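Local coordinates for protein Nrps/pks (Streptomyces albus, PDB 4OPF) that is a ketosynthase domain of the oxazolomycin AT-less polyketide synthase, and may hold or pass on the growing chain rather than extend it, at residues A[212-217]-A[356-361]; A[219-224]-A[327-332]; A[291-296]-A[391-396]. All blocks are in the same frame, centred on the assembly; numbering follows the deposited sequence.

Contact 1: residues A[212-217]-A[356-361]; sequences HVFDRR and VPFLSG
Phe358 brings CZ to the edge of the Phe214 ring, near its plane, 4.3 Å from Phe214 CD2. Val213 serves both rings. Its CG1 comes to the edge of the Phe358 ring, 3.9 Å from Phe358 CZ, and its CG2 lies over one face of Phe214, displaced toward the rim. Ser360 N lies over one face of Phe358, displaced toward the rim, and Phe377 also stacks on this ring. Two loops of the thiolase-type ketosynthase fold are joined here, one leading to strand 226-234, the other following strand 354-355. The first contains an Asx turn, in which Asp215 OD1 accepts from Arg217 N at 2.9 Å through its anti lone pair. Arg217 folds back on the same carboxylate with weak bonds from NE and NH2, a long salt bridge, while its CB lies over the centre of the His212 ring. Between the loops Val213 N donates over 3.0 Å to Ser360 OG in one of its two conformers, where OG is anti to the backbone N (chi1 -169°); the bond may not hold in the other. A second bond, from Gly361 N to Val213 O, is less certain because the modelled position of that oxygen is doubtful. Gly361 has a positive phi of 67°, and a CB built on it would fall 2.8 Å from Phe358 CE2.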
ATOM      1  N   HIS A 212      21.952  19.416 -13.672  1.00 67.18           N
ATOM      2  CA  HIS A 212      21.510  19.489 -15.069  1.00 77.43           C
ATOM      3  C   HIS A 212      20.756  18.240 -15.569  1.00 74.87           C
ATOM      4  O   HIS A 212      21.218  17.121 -15.375  1.00 70.14           O
ATOM      5  CB  HIS A 212      22.689  19.678 -16.040  1.00 84.13           C
ATOM      6  CG  HIS A 212      23.817  20.501 -15.511  1.00 89.37           C
ATOM      7  ND1 HIS A 212      24.021  21.810 -15.892  1.00 90.71           N
ATOM      8  CD2 HIS A 212      24.843  20.182 -14.683  1.00 94.46           C
ATOM      9  CE1 HIS A 212      25.112  22.270 -15.307  1.00102.58           C
ATOM     10  NE2 HIS A 212      25.628  21.303 -14.565  1.00103.71           N
ATOM     11  N   VAL A 213      19.654  18.454 -16.292  1.00 69.20           N
ATOM     12  CA  VAL A 213      18.868  17.368 -16.864  1.00 65.79           C
ATOM     13  C   VAL A 213      18.575  17.606 -18.350  1.00 68.87           C
ATOM     14  O   VAL A 213      18.722  18.731 -18.839  1.00 69.07           O
ATOM     15  CB  VAL A 213      17.606  17.053 -15.998  1.00 57.01           C
ATOM     16  CG1 VAL A 213      16.631  18.223 -15.921  1.00 56.64           C
ATOM     17  CG2 VAL A 213      16.919  15.801 -16.494  1.00 56.16           C
ATOM     18  N   PHE A 214      18.249  16.509 -19.065  1.00 67.63           N
ATOM     19  CA  PHE A 214      17.984  16.489 -20.546  1.00 68.14           C
ATOM     20  C   PHE A 214      19.068  17.226 -21.359  1.00 67.03           C
ATOM     21  O   PHE A 214      18.773  17.909 -22.339  1.00 68.03           O
ATOM     22  CB  PHE A 214      16.557  16.988 -20.892  1.00 60.14           C
ATOM     23  CG  PHE A 214      15.487  16.170 -20.257  1.00 50.55           C
ATOM     24  CD1 PHE A 214      15.408  14.803 -20.501  1.00 51.36           C
ATOM     25  CD2 PHE A 214      14.584  16.737 -19.371  1.00 51.55           C
ATOM     26  CE1 PHE A 214      14.443  14.011 -19.877  1.00 48.70           C
ATOM     27  CE2 PHE A 214      13.618  15.950 -18.749  1.00 46.76           C
ATOM     28  CZ  PHE A 214      13.541  14.589 -19.022  1.00 46.13           C
ATOM     29  N   ASP A 215      20.311  16.956 -20.958  1.00 67.65           N
ATOM     30  CA  ASP A 215      21.444  17.855 -21.108  1.00 73.10           C
ATOM     31  C   ASP A 215      22.746  17.066 -20.866  1.00 80.84           C
ATOM     32  O   ASP A 215      22.803  16.226 -19.955  1.00 76.11           O
ATOM     33  CB  ASP A 215      21.332  18.927 -20.017  1.00 72.13           C
ATOM     34  CG  ASP A 215      22.399  20.002 -20.125  1.00 73.97           C
ATOM     35  OD1 ASP A 215      23.606  19.744 -19.910  1.00 70.92           O
ATOM     36  OD2 ASP A 215      22.014  21.145 -20.398  1.00 73.71           O
ATOM     37  N   ARG A 216      23.807  17.366 -21.619  1.00 86.05           N
ATOM     38  CA  ARG A 216      25.115  16.661 -21.470  1.00 88.13           C
ATOM     39  C   ARG A 216      25.894  16.791 -20.129  1.00 85.97           C
ATOM     40  O   ARG A 216      26.750  15.952 -19.840  1.00 81.01           O
ATOM     41  CB  ARG A 216      26.067  17.072 -22.591  1.00 90.87           C
ATOM     42  CG  ARG A 216      25.752  16.440 -23.917  1.00 90.96           C
ATOM     43  CD  ARG A 216      26.940  16.627 -24.838  1.00 99.73           C
ATOM     44  NE  ARG A 216      27.063  17.989 -25.408  1.00103.57           N
ATOM     45  CZ  ARG A 216      28.186  18.734 -25.498  1.00112.72           C
ATOM     46  NH1 ARG A 216      29.373  18.292 -25.066  1.00111.87           N
ATOM     47  NH2 ARG A 216      28.131  19.954 -26.054  1.00112.27           N
ATOM     48  N   ARG A 217      25.641  17.828 -19.334  1.00 87.99           N
ATOM     49  CA  ARG A 217      26.336  17.966 -18.043  1.00 90.51           C
ATOM     50  C   ARG A 217      25.664  17.177 -16.907  1.00 87.45           C
ATOM     51  O   ARG A 217      26.178  17.155 -15.780  1.00 84.85           O
ATOM     52  CB  ARG A 217      26.472  19.440 -17.670  1.00 96.23           C
ATOM     53  CG  ARG A 217      27.431  20.193 -18.589  1.00104.46           C
ATOM     54  CD  ARG A 217      27.178  21.696 -18.535  1.00111.24           C
ATOM     55  NE  ARG A 217      25.912  22.081 -19.176  1.00110.36           N
ATOM     56  CZ  ARG A 217      25.422  23.319 -19.207  1.00107.61           C
ATOM     57  NH1 ARG A 217      26.075  24.324 -18.624  1.00107.61           N
ATOM     58  NH2 ARG A 217      24.270  23.554 -19.819  1.00101.29           N
ATOM     59  N   VAL A 356       5.057  27.162 -16.251  1.00 30.37           N
ATOM     60  CA  VAL A 356       6.239  27.747 -15.690  1.00 31.73           C
ATOM     61  C   VAL A 356       7.499  27.435 -16.493  1.00 33.46           C
ATOM     62  O   VAL A 356       7.539  26.493 -17.281  1.00 33.19           O
ATOM     63  CB  VAL A 356       6.428  27.299 -14.277  1.00 30.30           C
ATOM     64  CG1 VAL A 356       5.192  27.619 -13.490  1.00 31.16           C
ATOM     65  CG2 VAL A 356       6.769  25.816 -14.194  1.00 28.74           C
ATOM     66  N   PRO A 357       8.534  28.254 -16.301  1.00 36.10           N
ATOM     67  CA  PRO A 357       9.771  28.015 -17.042  1.00 37.73           C
ATOM     68  C   PRO A 357      10.426  26.698 -16.661  1.00 36.19           C
ATOM     69  O   PRO A 357      10.389  26.287 -15.500  1.00 35.15           O
ATOM     70  CB  PRO A 357      10.702  29.155 -16.604  1.00 39.08           C
ATOM     71  CG  PRO A 357       9.903  30.080 -15.806  1.00 39.23           C
ATOM     72  CD  PRO A 357       8.529  29.529 -15.585  1.00 37.28           C
ATOM     73  N   PHE A 358      11.056  26.078 -17.628  1.00 34.89           N
ATOM     74  CA  PHE A 358      11.996  25.021 -17.390  1.00 35.13           C
ATOM     75  C   PHE A 358      13.416  25.580 -17.364  1.00 36.39           C
ATOM     76  O   PHE A 358      13.819  26.327 -18.267  1.00 34.61           O
ATOM     77  CB  PHE A 358      11.868  23.985 -18.476  1.00 35.90           C
ATOM     78  CG  PHE A 358      12.869  22.888 -18.381  1.00 36.91           C
ATOM     79  CD1 PHE A 358      12.859  22.017 -17.318  1.00 36.01           C
ATOM     80  CD2 PHE A 358      13.841  22.737 -19.353  1.00 38.38           C
ATOM     81  CE1 PHE A 358      13.789  20.993 -17.225  1.00 35.88           C
ATOM     82  CE2 PHE A 358      14.759  21.700 -19.283  1.00 39.67           C
ATOM     83  CZ  PHE A 358      14.740  20.826 -18.209  1.00 37.78           C
ATOM     84  N   LEU A 359      14.183  25.208 -16.341  1.00 35.77           N
ATOM     85  CA  LEU A 359      15.519  25.768 -16.142  1.00 42.70           C
ATOM     86  C   LEU A 359      16.665  25.101 -16.937  1.00 47.39           C
ATOM     87  O   LEU A 359      17.477  25.787 -17.527  1.00 65.41           O
ATOM     88  CB  LEU A 359      15.844  25.844 -14.644  1.00 41.32           C
ATOM     89  CG  LEU A 359      15.348  27.095 -13.913  1.00 43.34           C
ATOM     90  CD1 LEU A 359      13.849  27.286 -14.090  1.00 41.70           C
ATOM     91  CD2 LEU A 359      15.661  27.001 -12.422  1.00 41.25           C
ATOM     92  N   SER A 360      16.735  23.788 -17.005  1.00 55.95           N
ATOM     93  CA  SER A 360      17.887  23.108 -17.646  0.60 60.07           C
ATOM     94  C   SER A 360      17.734  22.906 -19.176  1.00 65.46           C
ATOM     95  O   SER A 360      17.305  23.838 -19.876  1.00 71.04           O
ATOM     96  CB  SER A 360      18.176  21.784 -16.925  0.60 56.43           C
ATOM     97  OG  SER A 360      19.413  21.246 -17.341  0.60 53.65           O
ATOM     98  N   GLY A 361      18.109  21.714 -19.706  1.00 67.93           N
ATOM     99  CA  GLY A 361      17.949  21.347 -21.143  1.00 73.98           C
ATOM    100  C   GLY A 361      18.793  22.110 -22.179  1.00 85.59           C
ATOM    101  O   GLY A 361      18.537  22.045 -23.399  1.00 77.26           O
TER

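Contact 2: residues A[219-224]-A[327-332]; sequences RGFTPA and VKPNIG
Phe221 lays the face of its ring against the aliphatic part of Lys328, and the two side chains cross at about a right angle. Lys328 CB makes a CH-pi contact 3.7 Å from the centroid of the Phe221 ring and 15° off the ring normal. Further along, Lys328 CD comes over the same face toward another part of the rim, 3.6 Å from Phe221 CE2. The lysine can span the ring in this way because its chain is extended beyond CG, with CD anti to CA (chi2 -172°). Its ammonium is then carried past the phenyl group to the carbonyl oxygens of Asn295 and Ala296, which accept two hydrogen bonds from NZ. Pro329 N lies oblique to the ring, and Pro329 CD is 4.5 Å from Phe221 CE1. Lys328 and Pro329 belong to the short helix 328-331, one turn whose end forms the start of the NIGH sequence of ketosynthases; His333, at the end of that sequence, corresponds to an active-site histidine of the family and makes backbone hydrogen bonds to Thr222 and Ala224. Inside the turn, Val327 O accepts from both Asn330 N and Ile331 N. At the end of the helix the loop 219-224 packs closely: Ala224 CB presses to 3.1 Å from Ile331 O, and Thr222 O lies 3.5 Å from Gly332 CA. Gly332, the first residue to leave the helix, has positive phi, and a CB on it would point at the loop and clash with Thr222 O at 2.7 Å.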
ATOM      1  N   ARG A 219      24.482  14.998 -14.019  1.00 89.21           N
ATOM      2  CA  ARG A 219      25.247  14.240 -13.010  1.00 95.74           C
ATOM      3  C   ARG A 219      24.397  13.780 -11.785  1.00 92.17           C
ATOM      4  O   ARG A 219      24.963  13.477 -10.726  1.00 89.04           O
ATOM      5  CB  ARG A 219      26.409  15.129 -12.485  1.00106.35           C
ATOM      6  CG  ARG A 219      27.814  14.796 -12.993  1.00111.35           C
ATOM      7  CD  ARG A 219      28.884  15.078 -11.930  1.00119.51           C
ATOM      8  NE  ARG A 219      28.861  14.088 -10.837  1.00122.66           N
ATOM      9  CZ  ARG A 219      28.631  14.338  -9.542  1.00122.27           C
ATOM     10  NH1 ARG A 219      28.415  15.573  -9.096  1.00123.10           N
ATOM     11  NH2 ARG A 219      28.631  13.333  -8.671  1.00120.47           N
ATOM     12  N   GLY A 220      23.062  13.738 -11.906  1.00 85.43           N
ATOM     13  CA  GLY A 220      22.188  13.604 -10.721  1.00 80.51           C
ATOM     14  C   GLY A 220      22.166  14.902  -9.913  1.00 79.32           C
ATOM     15  O   GLY A 220      23.001  15.795 -10.120  1.00 81.58           O
ATOM     16  N   PHE A 221      21.234  15.009  -8.971  1.00 74.11           N
ATOM     17  CA  PHE A 221      20.919  16.304  -8.331  1.00 66.85           C
ATOM     18  C   PHE A 221      21.410  16.407  -6.912  1.00 65.11           C
ATOM     19  O   PHE A 221      21.788  15.398  -6.326  1.00 70.09           O
ATOM     20  CB  PHE A 221      19.411  16.511  -8.349  1.00 58.91           C
ATOM     21  CG  PHE A 221      18.875  16.743  -9.709  1.00 54.36           C
ATOM     22  CD1 PHE A 221      18.859  18.035 -10.248  1.00 54.60           C
ATOM     23  CD2 PHE A 221      18.428  15.675 -10.478  1.00 53.11           C
ATOM     24  CE1 PHE A 221      18.380  18.261 -11.532  1.00 58.62           C
ATOM     25  CE2 PHE A 221      17.934  15.884 -11.760  1.00 53.59           C
ATOM     26  CZ  PHE A 221      17.907  17.174 -12.292  1.00 57.54           C
ATOM     27  N   THR A 222      21.389  17.625  -6.365  1.00 59.03           N
ATOM     28  CA  THR A 222      21.495  17.799  -4.929  1.00 64.21           C
ATOM     29  C   THR A 222      20.282  17.113  -4.237  1.00 55.49           C
ATOM     30  O   THR A 222      19.141  17.421  -4.554  1.00 45.55           O
ATOM     31  CB  THR A 222      21.503  19.286  -4.490  1.00 69.03           C
ATOM     32  OG1 THR A 222      22.138  20.091  -5.475  1.00 72.22           O
ATOM     33  CG2 THR A 222      22.252  19.473  -3.114  1.00 74.38           C
ATOM     34  N   PRO A 223      20.547  16.196  -3.308  1.00 59.83           N
ATOM     35  CA  PRO A 223      19.452  15.759  -2.445  1.00 60.24           C
ATOM     36  C   PRO A 223      18.857  16.962  -1.726  1.00 53.78           C
ATOM     37  O   PRO A 223      19.571  17.926  -1.405  1.00 53.18           O
ATOM     38  CB  PRO A 223      20.121  14.792  -1.461  1.00 65.48           C
ATOM     39  CG  PRO A 223      21.365  14.329  -2.160  1.00 70.17           C
ATOM     40  CD  PRO A 223      21.828  15.562  -2.925  1.00 69.54           C
ATOM     41  N   ALA A 224      17.540  16.911  -1.565  1.00 44.68           N
ATOM     42  CA  ALA A 224      16.775  17.992  -1.013  1.00 41.80           C
ATOM     43  C   ALA A 224      15.687  17.474  -0.048  1.00 37.83           C
ATOM     44  O   ALA A 224      15.344  16.305  -0.030  1.00 38.57           O
ATOM     45  CB  ALA A 224      16.113  18.756  -2.129  1.00 41.36           C
ATOM     46  N   VAL A 327      10.735  20.053 -11.684  1.00 26.22           N
ATOM     47  CA  VAL A 327      11.025  20.906 -10.542  1.00 27.26           C
ATOM     48  C   VAL A 327      12.431  20.759 -10.059  1.00 27.49           C
ATOM     49  O   VAL A 327      12.878  21.537  -9.209  1.00 25.90           O
ATOM     50  CB  VAL A 327      10.160  20.632  -9.276  1.00 32.09           C
ATOM     51  CG1 VAL A 327       8.762  21.001  -9.545  1.00 40.06           C
ATOM     52  CG2 VAL A 327      10.154  19.175  -8.857  1.00 27.64           C
ATOM     53  N   LYS A 328      13.104  19.710 -10.488  1.00 27.13           N
ATOM     54  CA  LYS A 328      14.395  19.402  -9.855  1.00 28.73           C
ATOM     55  C   LYS A 328      15.472  20.487 -10.008  1.00 29.87           C
ATOM     56  O   LYS A 328      16.228  20.729  -9.086  1.00 31.03           O
ATOM     57  CB  LYS A 328      14.932  18.078 -10.350  1.00 29.67           C
ATOM     58  CG  LYS A 328      14.052  16.923  -9.931  1.00 32.35           C
ATOM     59  CD  LYS A 328      14.705  15.606 -10.275  1.00 34.77           C
ATOM     60  CE  LYS A 328      13.693  14.488 -10.133  1.00 36.85           C
ATOM     61  NZ  LYS A 328      14.392  13.226 -10.520  1.00 38.65           N
ATOM     62  N   PRO A 329      15.555  21.158 -11.165  1.00 30.70           N
ATOM     63  CA  PRO A 329      16.513  22.269 -11.220  1.00 32.53           C
ATOM     64  C   PRO A 329      16.132  23.419 -10.274  1.00 32.08           C
ATOM     65  O   PRO A 329      16.999  24.171  -9.886  1.00 33.07           O
ATOM     66  CB  PRO A 329      16.429  22.729 -12.675  1.00 33.18           C
ATOM     67  CG  PRO A 329      15.918  21.532 -13.403  1.00 31.53           C
ATOM     68  CD  PRO A 329      14.903  20.946 -12.457  1.00 30.52           C
ATOM     69  N   ASN A 330      14.862  23.537  -9.874  1.00 30.52           N
ATOM     70  CA  ASN A 330      14.439  24.574  -8.960  1.00 30.73           C
ATOM     71  C   ASN A 330      14.694  24.216  -7.486  1.00 32.95           C
ATOM     72  O   ASN A 330      15.037  25.091  -6.708  1.00 32.85           O
ATOM     73  CB  ASN A 330      12.947  24.839  -9.083  1.00 30.83           C
ATOM     74  CG  ASN A 330      12.499  25.166 -10.512  1.00 32.78           C
ATOM     75  OD1 ASN A 330      12.327  24.275 -11.367  1.00 34.16           O
ATOM     76  ND2 ASN A 330      12.237  26.426 -10.753  1.00 33.19           N
ATOM     77  N   ILE A 331      14.440  22.973  -7.086  1.00 31.19           N
ATOM     78  CA  ILE A 331      14.514  22.614  -5.667  1.00 33.19           C
ATOM     79  C   ILE A 331      15.373  21.410  -5.322  1.00 34.72           C
ATOM     80  O   ILE A 331      15.427  21.042  -4.151  1.00 36.44           O
ATOM     81  CB  ILE A 331      13.135  22.324  -5.087  1.00 30.51           C
ATOM     82  CG1 ILE A 331      12.527  21.109  -5.736  1.00 29.23           C
ATOM     83  CG2 ILE A 331      12.237  23.556  -5.223  1.00 32.04           C
ATOM     84  CD1 ILE A 331      11.184  20.688  -5.120  1.00 30.87           C
ATOM     85  N   GLY A 332      16.089  20.855  -6.300  1.00 35.64           N
ATOM     86  CA  GLY A 332      16.864  19.616  -6.142  1.00 36.06           C
ATOM     87  C   GLY A 332      15.978  18.379  -6.212  1.00 35.18           C
ATOM     88  O   GLY A 332      14.870  18.454  -6.714  1.00 36.71           O
TER

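Contact 3: residues A[291-296]-A[391-396]; sequences YIETNA and AAVSSF
Asn295 and Phe396 join the far end of a parallel strand pair in the C-terminal half of the ketosynthase's thiolase-type sheet, where strand 291-293 runs beside strand 390-396. Asn295 stands where chain-extending ketosynthases carry the histidine of the HGTGT motif, so its surroundings probably belong to the active site. Its CB packs obliquely against the phenyl ring, 3.7 Å from Phe396 CD2. CG, anti to the backbone N (chi1 -176°), lies 3.5 Å from Phe396 N; the amide plane is 37° from that of the ring. At the tip, OD1 accepts from Phe396 N over 2.9 Å; the N-H points almost straight at the oxygen (174°), but the donor sits above the amide plane. ND2 gives a hydrogen bond to a water 3.1 Å away, and that water donates to Phe396 O at 2.6 Å. An alanine here would probably leave Phe396 N without its side-chain acceptor and the water without the N-H it accepts. Back along the strands, Glu293 and Val393 run alongside each other on one face of the sheet, with Glu293 CG 4.0 Å from Val393 CG1; the carboxylate beyond reaches Lys345 and Val327 N. The backbones are laced by Ala392 N to Tyr291 O, Glu293 N to Ala392 O at 2.8 Å, and Ser394 N to Glu293 O over 3.0 Å.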
ATOM      1  N   TYR A 291       1.049  19.222 -20.929  1.00 26.30           N
ATOM      2  CA  TYR A 291       2.278  19.390 -20.176  1.00 25.51           C
ATOM      3  C   TYR A 291       2.577  18.119 -19.389  1.00 25.48           C
ATOM      4  O   TYR A 291       1.667  17.516 -18.839  1.00 24.76           O
ATOM      5  CB  TYR A 291       2.093  20.528 -19.183  1.00 27.03           C
ATOM      6  CG  TYR A 291       3.326  20.880 -18.374  1.00 28.47           C
ATOM      7  CD1 TYR A 291       4.238  21.766 -18.874  1.00 30.45           C
ATOM      8  CD2 TYR A 291       3.588  20.299 -17.119  1.00 28.57           C
ATOM      9  CE1 TYR A 291       5.366  22.128 -18.185  1.00 32.64           C
ATOM     10  CE2 TYR A 291       4.751  20.631 -16.413  1.00 29.30           C
ATOM     11  CZ  TYR A 291       5.614  21.562 -16.936  1.00 33.27           C
ATOM     12  OH  TYR A 291       6.766  21.979 -16.291  1.00 37.02           O
ATOM     13  N   ILE A 292       3.838  17.714 -19.346  1.00 25.03           N
ATOM     14  CA  ILE A 292       4.295  16.612 -18.537  1.00 24.96           C
ATOM     15  C   ILE A 292       5.445  17.087 -17.625  1.00 24.65           C
ATOM     16  O   ILE A 292       6.474  17.571 -18.102  1.00 24.70           O
ATOM     17  CB  ILE A 292       4.798  15.488 -19.415  1.00 25.99           C
ATOM     18  CG1 ILE A 292       3.666  15.072 -20.379  1.00 28.48           C
ATOM     19  CG2 ILE A 292       5.271  14.305 -18.614  1.00 24.64           C
ATOM     20  CD1 ILE A 292       4.073  13.999 -21.303  1.00 29.28           C
ATOM     21  N   GLU A 293       5.233  16.950 -16.326  1.00 23.39           N
ATOM     22  CA  GLU A 293       6.298  16.985 -15.343  1.00 23.10           C
ATOM     23  C   GLU A 293       7.022  15.618 -15.402  1.00 23.58           C
ATOM     24  O   GLU A 293       6.537  14.609 -14.904  1.00 22.11           O
ATOM     25  CB  GLU A 293       5.723  17.269 -13.967  1.00 25.21           C
ATOM     26  CG  GLU A 293       6.691  17.084 -12.765  1.00 28.00           C
ATOM     27  CD  GLU A 293       7.749  18.175 -12.613  1.00 32.31           C
ATOM     28  OE1 GLU A 293       7.611  19.224 -13.333  1.00 34.59           O
ATOM     29  OE2 GLU A 293       8.725  17.986 -11.779  1.00 35.99           O
ATOM     30  N   THR A 294       8.209  15.629 -15.978  1.00 23.60           N
ATOM     31  CA  THR A 294       8.949  14.454 -16.339  1.00 24.29           C
ATOM     32  C   THR A 294       9.644  13.869 -15.101  1.00 24.25           C
ATOM     33  O   THR A 294       9.832  14.533 -14.098  1.00 25.10           O
ATOM     34  CB  THR A 294      10.057  14.785 -17.369  1.00 26.09           C
ATOM     35  OG1 THR A 294      10.974  15.751 -16.812  1.00 25.99           O
ATOM     36  CG2 THR A 294       9.473  15.353 -18.635  1.00 26.16           C
ATOM     37  N   ASN A 295      10.076  12.629 -15.230  1.00 24.72           N
ATOM     38  CA  ASN A 295      10.891  11.982 -14.233  1.00 26.14           C
ATOM     39  C   ASN A 295      12.220  12.661 -14.036  1.00 27.46           C
ATOM     40  O   ASN A 295      12.650  12.895 -12.917  1.00 26.67           O
ATOM     41  CB  ASN A 295      11.137  10.552 -14.607  1.00 25.92           C
ATOM     42  CG  ASN A 295      11.898   9.825 -13.528  1.00 27.17           C
ATOM     43  OD1 ASN A 295      11.514   9.848 -12.375  1.00 27.01           O
ATOM     44  ND2 ASN A 295      13.025   9.246 -13.890  1.00 29.00           N
ATOM     45  N   ALA A 296      12.878  12.963 -15.133  1.00 27.08           N
ATOM     46  CA  ALA A 296      14.072  13.780 -15.103  1.00 30.87           C
ATOM     47  C   ALA A 296      15.159  13.189 -14.245  1.00 30.97           C
ATOM     48  O   ALA A 296      15.596  13.760 -13.263  1.00 32.01           O
ATOM     49  CB  ALA A 296      13.725  15.203 -14.665  1.00 31.46           C
ATOM     50  N   ALA A 391      -2.541  17.782 -17.664  1.00 26.44           N
ATOM     51  CA  ALA A 391      -1.133  17.587 -17.403  1.00 26.01           C
ATOM     52  C   ALA A 391      -0.862  16.224 -16.758  1.00 26.12           C
ATOM     53  O   ALA A 391      -1.766  15.570 -16.224  1.00 26.81           O
ATOM     54  CB  ALA A 391      -0.617  18.722 -16.521  1.00 25.55           C
ATOM     55  N   ALA A 392       0.370  15.768 -16.859  1.00 24.80           N
ATOM     56  CA  ALA A 392       0.765  14.493 -16.298  1.00 23.39           C
ATOM     57  C   ALA A 392       2.072  14.635 -15.525  1.00 22.95           C
ATOM     58  O   ALA A 392       2.823  15.625 -15.696  1.00 25.61           O
ATOM     59  CB  ALA A 392       0.910  13.442 -17.354  1.00 23.83           C
ATOM     60  N   VAL A 393       2.311  13.659 -14.645  1.00 22.61           N
ATOM     61  CA  VAL A 393       3.447  13.624 -13.750  1.00 22.09           C
ATOM     62  C   VAL A 393       3.972  12.219 -13.710  1.00 22.45           C
ATOM     63  O   VAL A 393       3.234  11.288 -13.540  1.00 20.70           O
ATOM     64  CB  VAL A 393       3.071  14.012 -12.333  1.00 24.64           C
ATOM     65  CG1 VAL A 393       4.340  14.122 -11.472  1.00 25.92           C
ATOM     66  CG2 VAL A 393       2.418  15.366 -12.289  1.00 26.39           C
ATOM     67  N   SER A 394       5.276  12.067 -13.854  1.00 23.46           N
ATOM     68  CA  SER A 394       5.916  10.794 -13.868  1.00 22.74           C
ATOM     69  C   SER A 394       6.886  10.676 -12.745  1.00 24.38           C
ATOM     70  O   SER A 394       7.585  11.633 -12.419  1.00 23.51           O
ATOM     71  CB  SER A 394       6.725  10.653 -15.132  1.00 23.20           C
ATOM     72  OG  SER A 394       5.852  10.500 -16.234  1.00 23.86           O
ATOM     73  N   SER A 395       7.025   9.466 -12.229  1.00 22.39           N
ATOM     74  CA  SER A 395       8.119   9.154 -11.342  1.00 24.88           C
ATOM     75  C   SER A 395       8.579   7.726 -11.541  1.00 25.74           C
ATOM     76  O   SER A 395       7.808   6.813 -11.314  1.00 27.03           O
ATOM     77  CB  SER A 395       7.632   9.360  -9.896  1.00 28.63           C
ATOM     78  OG  SER A 395       8.724   9.236  -9.025  1.00 37.31           O
ATOM     79  N   PHE A 396       9.824   7.530 -11.981  1.00 24.59           N
ATOM     80  CA  PHE A 396      10.352   6.249 -12.351  1.00 26.98           C
ATOM     81  C   PHE A 396      11.569   6.047 -11.463  1.00 31.32           C
ATOM     82  O   PHE A 396      12.569   6.710 -11.625  1.00 35.51           O
ATOM     83  CB  PHE A 396      10.782   6.222 -13.785  1.00 25.93           C
ATOM     84  CG  PHE A 396       9.754   6.660 -14.794  1.00 25.14           C
ATOM     85  CD1 PHE A 396       8.403   6.475 -14.619  1.00 25.84           C
ATOM     86  CD2 PHE A 396      10.178   7.218 -15.960  1.00 26.92           C
ATOM     87  CE1 PHE A 396       7.499   6.833 -15.595  1.00 26.41           C
ATOM     88  CE2 PHE A 396       9.298   7.592 -16.927  1.00 26.48           C
ATOM     89  CZ  PHE A 396       7.960   7.414 -16.761  1.00 26.65           C
TER
HETATM   90  O   HOH W   1      14.911   7.858 -11.841  1.00 42.70           O

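How the contacts relate
Contact 3 is the sheet core of the three, all its touching residues buried and its strands held mainly by backbone bonds, with an asparagine side chain taking over past strand 291-293. Contact 1 is also buried but joins two irregular loops, so ring edges and single polar bonds replace the ladder. Contact 2, only partly buried, relies on apolar packing and has no hydrogen bond between its segments. Contacts 1 and 2 draw on the same long connection between strands 181-188 and 226-234, and meet where Val213 CB lies 3.7 Å from Phe221 CZ. That connection also reaches contact 3, with Phe214 against Thr294 and Val213 against Ala296, so loop packing covers the end of strand 291-293.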